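Local coordinates for protein kappa-carrageenase (Zobellia galactanivorans, PDB 5OCR) that probably hydrolyses kappa-carrageenan, an activity carried by the glycoside hydrolase family 16 domain that makes up this chain, one piece of a longer protein, at residues I256-D261 against E266-I271; I90-Q95 against W120-F125; N188-P193 against W214-V219. All coordinates share one frame; numbering follows the deposited sequence.

Contact 1. Residues I256-D261 against E266-I271; sequences INPETD and EKLSDI
P258 and L268 mark the closest backbone approach, their CA atoms 7.5 Å apart, where the loop leading into helix 262-267 faces the chain at the C-terminal end of that helix. Between them the proline ring and the leucine meet at about a right angle. CB of P258 sits 3.9 Å from CD2 of L268 and nearly as close to CD1, so both methyl groups of the leucine straddle one ring carbon. With CG beside the backbone N (chi1 -69°), L268 directs this fork at the loop. E259 leaves the backbone away from segment 266-271 but bends back at chi2 (-66°), bringing OE2 to 3.7 Å from CD1 of L268. Polar bonds within the loop brace it. OD1 of N257 accepts from N of E259 at 2.8 Å, the donor lying above the carbonyl plane, and also takes ND2 of N78, while O of N257 takes both N and OG1 of T260, the latter at 2.7 Å on a lone pair. H74 and F86 touch both P258 and L268 and join the pair to strands 67-74 and 86-97. An Asx turn at N257 thus precedes a short helix whose N-cap is D261, with OD2 bonded to N of A264.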
loop_
_atom_site.group_PDB
_atom_site.type_symbol
_atom_site.label_atom_id
_atom_site.label_comp_id
_atom_site.label_asym_id
_atom_site.label_seq_id
_atom_site.Cartn_x
_atom_site.Cartn_y
_atom_site.Cartn_z
ATOM N N ILE A 256 10.445 16.962 -1.597
ATOM C CA ILE A 256 10.733 18.353 -1.065
ATOM C C ILE A 256 11.958 18.231 -0.173
ATOM O O ILE A 256 12.061 17.317 0.639
ATOM C CB ILE A 256 9.492 18.876 -0.280
ATOM C CG1 ILE A 256 8.251 18.831 -1.210
ATOM C CG2 ILE A 256 9.756 20.204 0.429
ATOM C CD1 ILE A 256 7.076 19.641 -0.739
ATOM N N ASN A 257 12.939 19.114 -0.327
ATOM C CA ASN A 257 14.027 19.164 0.596
ATOM C C ASN A 257 13.528 19.655 1.967
ATOM O O ASN A 257 13.055 20.810 2.078
ATOM C CB ASN A 257 15.103 20.111 0.034
ATOM C CG ASN A 257 16.313 20.232 0.916
ATOM O OD1 ASN A 257 16.330 19.880 2.097
ATOM N ND2 ASN A 257 17.389 20.796 0.316
ATOM N N PRO A 258 13.584 18.757 2.991
ATOM C CA PRO A 258 13.048 19.165 4.237
ATOM C C PRO A 258 13.739 20.323 4.882
ATOM O O PRO A 258 13.090 20.945 5.695
ATOM C CB PRO A 258 12.946 17.844 5.044
ATOM C CG PRO A 258 14.100 17.032 4.540
ATOM C CD PRO A 258 14.222 17.422 3.079
ATOM N N GLU A 259 14.955 20.757 4.427
ATOM C CA GLU A 259 15.566 22.052 4.866
ATOM C C GLU A 259 15.177 23.337 4.075
ATOM O O GLU A 259 15.647 24.456 4.346
ATOM C CB GLU A 259 17.092 21.958 4.972
ATOM C CG GLU A 259 17.651 20.596 5.390
ATOM C CD GLU A 259 17.324 20.137 6.813
ATOM O OE1 GLU A 259 16.938 20.986 7.645
ATOM O OE2 GLU A 259 17.484 18.915 7.124
ATOM N N THR A 260 14.318 23.179 3.089
ATOM C CA THR A 260 13.806 24.315 2.327
ATOM C C THR A 260 12.355 24.626 2.581
ATOM O O THR A 260 11.830 25.517 1.912
ATOM C CB THR A 260 13.843 24.048 0.805
ATOM O OG1 THR A 260 12.931 22.924 0.457
ATOM C CG2 THR A 260 15.256 23.827 0.401
ATOM N N ASP A 261 11.695 23.884 3.465
ATOM C CA ASP A 261 10.245 24.076 3.679
ATOM C C ASP A 261 9.922 24.024 5.163
ATOM O O ASP A 261 10.309 23.059 5.828
ATOM C CB ASP A 261 9.482 23.025 2.843
ATOM C CG ASP A 261 8.024 22.938 3.196
ATOM O OD1 ASP A 261 7.238 23.642 2.527
ATOM O OD2 ASP A 261 7.632 22.228 4.138
ATOM N N GLU A 266 9.774 21.240 10.345
ATOM C CA GLU A 266 9.279 20.982 11.705
ATOM C C GLU A 266 8.835 19.542 11.907
ATOM O O GLU A 266 9.058 18.985 12.984
ATOM C CB GLU A 266 8.307 22.039 12.212
ATOM C CG GLU A 266 7.077 22.195 11.369
ATOM C CD GLU A 266 5.851 22.399 12.227
ATOM O OE1 GLU A 266 6.003 22.451 13.482
ATOM O OE2 GLU A 266 4.733 22.497 11.653
ATOM N N LYS A 267 8.287 18.887 10.890
ATOM C CA LYS A 267 8.047 17.402 11.039
ATOM C C LYS A 267 9.303 16.504 11.154
ATOM O O LYS A 267 9.198 15.332 11.496
ATOM C CB LYS A 267 7.174 16.834 9.922
ATOM C CG LYS A 267 5.775 17.377 9.957
ATOM C CD LYS A 267 4.802 16.252 9.776
ATOM C CE LYS A 267 3.416 16.787 9.978
ATOM N NZ LYS A 267 2.771 15.827 10.891
ATOM N N LEU A 268 10.500 16.993 10.787
ATOM C CA LEU A 268 11.724 16.161 10.989
ATOM C C LEU A 268 11.970 15.706 12.394
ATOM O O LEU A 268 12.573 14.637 12.613
ATOM C CB LEU A 268 12.985 16.846 10.447
ATOM C CG LEU A 268 13.120 16.994 8.948
ATOM C CD1 LEU A 268 14.325 17.900 8.809
ATOM C CD2 LEU A 268 13.343 15.656 8.211
ATOM N N SER A 269 11.464 16.450 13.381
ATOM C CA SER A 269 11.625 16.030 14.763
ATOM C C SER A 269 10.870 14.723 15.003
ATOM O O SER A 269 11.197 14.003 15.928
ATOM C CB SER A 269 11.171 17.120 15.756
ATOM O OG SER A 269 9.754 17.261 15.779
ATOM N N ASP A 270 9.879 14.429 14.138
ATOM C CA ASP A 270 9.037 13.208 14.230
ATOM C C ASP A 270 9.482 12.043 13.343
ATOM O O ASP A 270 8.798 11.025 13.243
ATOM C CB ASP A 270 7.572 13.561 13.974
ATOM C CG ASP A 270 7.058 14.544 14.994
ATOM O OD1 ASP A 270 7.393 14.338 16.183
ATOM O OD2 ASP A 270 6.364 15.523 14.620
ATOM N N ILE A 271 10.643 12.190 12.736
ATOM C CA ILE A 271 11.300 11.164 11.936
ATOM C C ILE A 271 12.517 10.689 12.741
ATOM O O ILE A 271 13.263 11.547 13.199
ATOM C CB ILE A 271 11.689 11.739 10.529
ATOM C CG1 ILE A 271 10.426 12.206 9.710
ATOM C CG2 ILE A 271 12.547 10.718 9.796
ATOM C CD1 ILE A 271 9.573 10.996 9.245
#

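Contact 2. Residues I90-Q95 against W120-F125; sequences IFKSYQ and WLYSDF
K92 reaches across from strand 86-97 to the phenol of Y122 on strand 115-122, the CA atoms of K92 and L121 lying 9.0 Å apart. From CB, which points toward the other segment, CG continues anti to the backbone N (chi1 -178°) and every later bond is also anti, giving a straight rod. Its CD comes to 3.4 Å from OH of Y122, CE then passes close to both OH and CZ, and NZ donates to OH at 2.9 Å. Rod and tyrosine cross at about a right angle. NZ also donates to O of N46 and, weakly, to a water that in turn donates to O of Y122 at 3.1 Å, so the ammonium is held by two hydrogen bonds, to OH of Y122 and O of N46, and a weak third to the water. The same water lies over one face of the Y122 ring, near its rim, and CH2 of W120 lies 3.8 Å above the opposite face. A leucine here would probably leave OH of Y122 and O of N46 without their charged donor and the phenol less firmly oriented. Strands 86-97 and 115-122 both pair antiparallel with strand 233-241, so the lysine bridges over that strand, where Y122 also touches T236. W120 packs on strand 134-144, which bears the ExDxxE signature of the family, consistent with a place on the concave, cleft-lining sheet of the GH16 beta-jellyroll.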
loop_
_atom_site.group_PDB
_atom_site.type_symbol
_atom_site.label_atom_id
_atom_site.label_comp_id
_atom_site.label_asym_id
_atom_site.label_seq_id
_atom_site.Cartn_x
_atom_site.Cartn_y
_atom_site.Cartn_z
ATOM N N ILE A 90 9.803 -2.044 3.029
ATOM C CA ILE A 90 8.740 -2.623 2.208
ATOM C C ILE A 90 8.826 -4.137 2.253
ATOM O O ILE A 90 9.924 -4.649 2.165
ATOM C CB ILE A 90 8.746 -2.112 0.760
ATOM C CG1 ILE A 90 7.720 -2.891 -0.117
ATOM C CG2 ILE A 90 10.161 -2.193 0.125
ATOM C CD1 ILE A 90 7.429 -2.182 -1.468
ATOM N N PHE A 91 7.694 -4.816 2.484
ATOM C CA PHE A 91 7.588 -6.228 2.229
ATOM C C PHE A 91 6.859 -6.427 0.921
ATOM O O PHE A 91 5.677 -6.027 0.795
ATOM C CB PHE A 91 6.751 -6.940 3.308
ATOM C CG PHE A 91 7.454 -7.090 4.603
ATOM C CD1 PHE A 91 8.416 -8.083 4.777
ATOM C CD2 PHE A 91 7.135 -6.278 5.663
ATOM C CE1 PHE A 91 9.085 -8.227 6.017
ATOM C CE2 PHE A 91 7.771 -6.466 6.894
ATOM C CZ PHE A 91 8.759 -7.433 7.066
ATOM N N LYS A 92 7.560 -6.961 -0.080
ATOM C CA LYS A 92 6.956 -7.274 -1.434
ATOM C C LYS A 92 7.122 -8.737 -1.694
ATOM O O LYS A 92 8.264 -9.258 -1.731
ATOM C CB LYS A 92 7.600 -6.450 -2.515
ATOM C CG LYS A 92 6.914 -6.768 -3.879
ATOM C CD LYS A 92 7.717 -6.050 -4.999
ATOM C CE LYS A 92 7.064 -6.555 -6.306
ATOM N NZ LYS A 92 7.835 -5.898 -7.445
ATOM N N SER A 93 6.016 -9.474 -1.839
ATOM C CA SER A 93 6.177 -10.923 -2.076
ATOM C C SER A 93 6.875 -11.216 -3.431
ATOM O O SER A 93 6.563 -10.585 -4.485
ATOM C CB SER A 93 4.857 -11.691 -1.988
ATOM O OG SER A 93 3.954 -11.269 -3.025
ATOM N N TYR A 94 7.734 -12.229 -3.451
ATOM C CA TYR A 94 8.142 -12.699 -4.775
ATOM C C TYR A 94 6.959 -13.304 -5.531
ATOM O O TYR A 94 6.853 -13.154 -6.781
ATOM C CB TYR A 94 9.275 -13.720 -4.680
ATOM C CG TYR A 94 10.590 -13.052 -4.527
ATOM C CD1 TYR A 94 11.299 -12.603 -5.614
ATOM C CD2 TYR A 94 11.145 -12.888 -3.266
ATOM C CE1 TYR A 94 12.527 -11.975 -5.437
ATOM C CE2 TYR A 94 12.350 -12.276 -3.080
ATOM C CZ TYR A 94 13.030 -11.801 -4.159
ATOM O OH TYR A 94 14.189 -11.169 -3.970
ATOM N N GLN A 95 6.114 -14.029 -4.825
ATOM C CA GLN A 95 4.994 -14.756 -5.454
ATOM C C GLN A 95 3.884 -13.756 -5.918
ATOM O O GLN A 95 3.558 -12.823 -5.154
ATOM C CB GLN A 95 4.388 -15.786 -4.494
ATOM C CG GLN A 95 3.264 -16.581 -5.107
ATOM C CD GLN A 95 3.660 -17.385 -6.274
ATOM O OE1 GLN A 95 4.717 -18.057 -6.261
ATOM N NE2 GLN A 95 2.839 -17.343 -7.324
ATOM N N TRP A 120 -1.110 -3.357 -0.241
ATOM C CA TRP A 120 -1.572 -3.167 -1.618
ATOM C C TRP A 120 -1.003 -4.240 -2.509
ATOM O O TRP A 120 -0.034 -4.927 -2.131
ATOM C CB TRP A 120 -1.224 -1.741 -2.121
ATOM C CG TRP A 120 0.230 -1.340 -2.043
ATOM C CD1 TRP A 120 1.051 -1.208 -0.883
ATOM C CD2 TRP A 120 1.084 -0.991 -3.174
ATOM N NE1 TRP A 120 2.292 -0.786 -1.245
ATOM C CE2 TRP A 120 2.393 -0.683 -2.624
ATOM C CE3 TRP A 120 0.873 -0.868 -4.550
ATOM C CZ2 TRP A 120 3.463 -0.220 -3.444
ATOM C CZ3 TRP A 120 1.983 -0.503 -5.395
ATOM C CH2 TRP A 120 3.235 -0.158 -4.860
ATOM N N LEU A 121 -1.640 -4.427 -3.655
ATOM C CA LEU A 121 -1.281 -5.529 -4.604
ATOM C C LEU A 121 -0.957 -4.809 -5.900
ATOM O O LEU A 121 -1.691 -3.925 -6.297
ATOM C CB LEU A 121 -2.466 -6.520 -4.820
ATOM C CG LEU A 121 -3.296 -6.777 -3.517
ATOM C CD1 LEU A 121 -4.566 -7.576 -3.823
ATOM C CD2 LEU A 121 -2.433 -7.531 -2.498
ATOM N N TYR A 122 0.144 -5.155 -6.623
ATOM C CA TYR A 122 0.383 -4.441 -7.861
ATOM C C TYR A 122 1.137 -5.352 -8.827
ATOM O O TYR A 122 1.851 -6.272 -8.407
ATOM C CB TYR A 122 1.129 -3.111 -7.696
ATOM C CG TYR A 122 2.609 -3.203 -7.436
ATOM C CD1 TYR A 122 3.097 -3.681 -6.208
ATOM C CD2 TYR A 122 3.493 -2.770 -8.388
ATOM C CE1 TYR A 122 4.470 -3.738 -5.939
ATOM C CE2 TYR A 122 4.849 -2.791 -8.142
ATOM C CZ TYR A 122 5.336 -3.297 -6.930
ATOM O OH TYR A 122 6.702 -3.331 -6.773
ATOM N N SER A 123 0.880 -5.110 -10.127
ATOM C CA SER A 123 1.578 -5.901 -11.188
ATOM C C SER A 123 2.742 -5.214 -11.799
ATOM O O SER A 123 3.045 -4.074 -11.507
ATOM C CB SER A 123 0.678 -6.138 -12.383
ATOM O OG SER A 123 0.245 -4.906 -12.983
ATOM N N ASP A 124 3.412 -5.945 -12.714
ATOM C CA ASP A 124 4.331 -5.194 -13.557
ATOM C C ASP A 124 3.582 -4.425 -14.647
ATOM O O ASP A 124 2.345 -4.373 -14.655
ATOM C CB ASP A 124 5.460 -6.083 -14.097
ATOM C CG ASP A 124 4.970 -7.185 -15.021
ATOM O OD1 ASP A 124 3.791 -7.193 -15.456
ATOM O OD2 ASP A 124 5.805 -8.089 -15.344
ATOM N N PHE A 125 4.334 -3.728 -15.487
ATOM C CA PHE A 125 3.720 -2.986 -16.614
ATOM C C PHE A 125 3.934 -3.823 -17.837
ATOM O O PHE A 125 5.097 -4.143 -18.181
ATOM C CB PHE A 125 4.429 -1.614 -16.750
ATOM C CG PHE A 125 4.033 -0.611 -15.662
ATOM C CD1 PHE A 125 3.097 0.408 -15.918
ATOM C CD2 PHE A 125 4.613 -0.668 -14.393
ATOM C CE1 PHE A 125 2.685 1.301 -14.930
ATOM C CE2 PHE A 125 4.212 0.240 -13.396
ATOM C CZ PHE A 125 3.256 1.239 -13.662
HETATM O O HOH W 1 4.910 -5.857 -8.898
#

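Contact 3. Residues N188-P193 against W214-V219; sequences NKWRAP and WYVDGV. Residue 193 of segment 188-193 comes from a tag, linker or insertion.
Two indole rings, W190 and W214, meet the opposite segment with their faces. Over one face of W214 stands the amide of N188, its ND2 3.3 Å above the ring plane and displaced toward the rim, so that CH2 and CZ3 of W214 are its nearest atoms, each at 3.4 Å. The amide is steeply inclined, its plane 66° from that of the ring, and it touches with the nitrogen. This ND2 is anchored by a hydrogen bond to O of L162, while NE1 at the other end of W214 donates to O of D140, so both polar groups are satisfied inside a buried interface. The six-membered ring of W190 lies between the backbone of its own segment, at A192, and V216 of the other: N of A192 is 3.8 Å above one face, and V216 lies over the opposite one. Within this pair CG1 of V216 comes nearest, 3.6 Å from CZ3 of W190. The two side chains come from opposite directions; CG of W190 runs anti to the backbone N (chi1 -176°), which carries the indole along the strand and spreads it before the valine. M160 and L162 from strand 159-170 and V221 from strand 219-225 also pack against W190. V216 also opens a type I' beta turn that ends at V219, closed by V216 N to V219 O at 2.9 Å and V219 N to V216 O at 3.0 Å; it links strands 211-216 and 219-225 in a tight hairpin. Strand 189-191 pairs with 159-170, and 211-216 pairs with 200-207, so side chains of two layers interlock while the backbones stay apart, as in the hydrophobic interior of the beta-sandwich formed by a GH16 jellyroll.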
loop_
_atom_site.group_PDB
_atom_site.type_symbol
_atom_site.label_atom_id
_atom_site.label_comp_id
_atom_site.label_asym_id
_atom_site.label_seq_id
_atom_site.Cartn_x
_atom_site.Cartn_y
_atom_site.Cartn_z
ATOM N N ASN A 188 -12.464 4.553 -3.239
ATOM C CA ASN A 188 -13.178 4.274 -2.021
ATOM C C ASN A 188 -12.580 5.057 -0.865
ATOM O O ASN A 188 -11.378 5.076 -0.675
ATOM C CB ASN A 188 -13.026 2.775 -1.674
ATOM C CG ASN A 188 -13.745 1.898 -2.632
ATOM O OD1 ASN A 188 -14.934 2.069 -2.913
ATOM N ND2 ASN A 188 -13.011 0.962 -3.200
ATOM N N LYS A 189 -13.432 5.650 -0.034
ATOM C CA LYS A 189 -12.988 6.350 1.180
ATOM C C LYS A 189 -13.815 5.741 2.320
ATOM O O LYS A 189 -15.010 5.346 2.125
ATOM C CB LYS A 189 -13.297 7.850 1.022
ATOM C CG LYS A 189 -12.265 8.512 0.098
ATOM C CD LYS A 189 -12.422 10.034 0.066
ATOM C CE LYS A 189 -11.299 10.704 -0.730
ATOM N NZ LYS A 189 -10.007 10.719 0.053
ATOM N N TRP A 190 -13.189 5.572 3.483
ATOM C CA TRP A 190 -13.950 5.165 4.673
ATOM C C TRP A 190 -13.414 5.882 5.854
ATOM O O TRP A 190 -12.210 6.037 5.982
ATOM C CB TRP A 190 -13.849 3.649 4.876
ATOM C CG TRP A 190 -14.670 3.124 6.021
ATOM C CD1 TRP A 190 -16.041 2.910 6.097
ATOM C CD2 TRP A 190 -14.159 2.709 7.310
ATOM N NE1 TRP A 190 -16.378 2.383 7.347
ATOM C CE2 TRP A 190 -15.322 2.254 8.108
ATOM C CE3 TRP A 190 -12.865 2.599 7.857
ATOM C CZ2 TRP A 190 -15.178 1.765 9.408
ATOM C CZ3 TRP A 190 -12.750 2.085 9.154
ATOM C CH2 TRP A 190 -13.878 1.661 9.886
ATOM N N ARG A 191 -14.309 6.384 6.735
ATOM C CA ARG A 191 -13.938 7.006 7.984
ATOM C C ARG A 191 -14.080 6.101 9.196
ATOM O O ARG A 191 -15.209 5.538 9.479
ATOM C CB ARG A 191 -14.721 8.351 8.169
ATOM C CG ARG A 191 -14.159 9.075 9.373
ATOM C CD ARG A 191 -15.023 10.416 9.510
ATOM N NE ARG A 191 -14.453 11.227 10.603
ATOM C CZ ARG A 191 -13.362 12.010 10.487
ATOM N NH1 ARG A 191 -12.719 12.059 9.294
ATOM N NH2 ARG A 191 -12.866 12.700 11.547
ATOM N N ALA A 192 -12.965 5.902 9.945
ATOM C CA ALA A 192 -12.953 4.940 11.069
ATOM C C ALA A 192 -13.468 5.657 12.328
ATOM O O ALA A 192 -13.333 6.908 12.417
ATOM C CB ALA A 192 -11.490 4.475 11.283
ATOM N N PRO A 193 -13.998 4.881 13.278
ATOM C CA PRO A 193 -14.374 5.513 14.568
ATOM C C PRO A 193 -13.176 5.555 15.535
ATOM O O PRO A 193 -13.316 5.988 16.710
ATOM C CB PRO A 193 -15.517 4.596 15.049
ATOM C CG PRO A 193 -15.065 3.216 14.574
ATOM C CD PRO A 193 -14.516 3.498 13.174
ATOM N N TRP A 214 -13.753 -4.859 -0.000
ATOM C CA TRP A 214 -12.793 -4.496 1.070
ATOM C C TRP A 214 -13.414 -4.554 2.433
ATOM O O TRP A 214 -14.642 -4.200 2.613
ATOM C CB TRP A 214 -12.397 -3.065 0.852
ATOM C CG TRP A 214 -11.508 -2.690 -0.311
ATOM C CD1 TRP A 214 -10.146 -2.398 -0.253
ATOM C CD2 TRP A 214 -11.886 -2.534 -1.723
ATOM N NE1 TRP A 214 -9.646 -2.082 -1.504
ATOM C CE2 TRP A 214 -10.679 -2.068 -2.420
ATOM C CE3 TRP A 214 -13.104 -2.628 -2.437
ATOM C CZ2 TRP A 214 -10.680 -1.817 -3.788
ATOM C CZ3 TRP A 214 -13.100 -2.386 -3.788
ATOM C CH2 TRP A 214 -11.918 -1.962 -4.465
ATOM N N TYR A 215 -12.611 -4.964 3.402
ATOM C CA TYR A 215 -13.098 -5.129 4.784
ATOM C C TYR A 215 -12.191 -4.443 5.775
ATOM O O TYR A 215 -10.989 -4.417 5.640
ATOM C CB TYR A 215 -13.080 -6.633 5.139
ATOM C CG TYR A 215 -13.936 -7.476 4.211
ATOM C CD1 TYR A 215 -13.395 -8.023 3.038
ATOM C CD2 TYR A 215 -15.290 -7.720 4.547
ATOM C CE1 TYR A 215 -14.215 -8.853 2.190
ATOM C CE2 TYR A 215 -16.121 -8.504 3.690
ATOM C CZ TYR A 215 -15.530 -9.074 2.563
ATOM O OH TYR A 215 -16.359 -9.831 1.724
ATOM N N VAL A 216 -12.756 -3.829 6.803
ATOM C CA VAL A 216 -11.923 -3.267 7.900
ATOM C C VAL A 216 -12.464 -3.895 9.168
ATOM O O VAL A 216 -13.686 -3.753 9.458
ATOM C CB VAL A 216 -11.923 -1.715 7.938
ATOM C CG1 VAL A 216 -11.160 -1.150 9.162
ATOM C CG2 VAL A 216 -11.402 -1.196 6.615
ATOM N N ASP A 217 -11.598 -4.513 9.987
ATOM C CA ASP A 217 -12.054 -5.178 11.191
ATOM C C ASP A 217 -13.307 -6.055 10.983
ATOM O O ASP A 217 -14.273 -6.017 11.808
ATOM C CB ASP A 217 -12.293 -4.128 12.303
ATOM C CG ASP A 217 -10.987 -3.626 12.929
ATOM O OD1 ASP A 217 -9.919 -4.233 12.708
ATOM O OD2 ASP A 217 -11.096 -2.680 13.751
ATOM N N GLY A 218 -13.325 -6.710 9.857
ATOM C CA GLY A 218 -14.318 -7.753 9.515
ATOM C C GLY A 218 -15.635 -7.124 9.090
ATOM O O GLY A 218 -16.676 -7.788 9.149
ATOM N N VAL A 219 -15.617 -5.861 8.712
ATOM C CA VAL A 219 -16.850 -5.176 8.240
ATOM C C VAL A 219 -16.632 -4.860 6.782
ATOM O O VAL A 219 -15.623 -4.245 6.446
ATOM C CB VAL A 219 -17.177 -3.941 9.031
ATOM C CG1 VAL A 219 -18.403 -3.260 8.445
ATOM C CG2 VAL A 219 -17.322 -4.276 10.515
#

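Overall arrangement
Contacts 2 and 3 are buried and lie on opposite sides of the chain's centre, about 23 Å apart between their centres, whereas contact 1 is partly buried and peripheral, its centre about 29 Å from that of contact 2 and about 31 Å from that of contact 3. Contact 2 spans neighbours of one strand within a sheet and depends on a buried charge with polar partners and a water. Contact 3 joins two layers through indole faces, an amide and a valine. Contact 1 lies at a loop and short helix, where a small apolar touch is supplemented by turn and cap bonds; through F86 it reaches strand 86-97, which also carries residues 90-95 of contact 2.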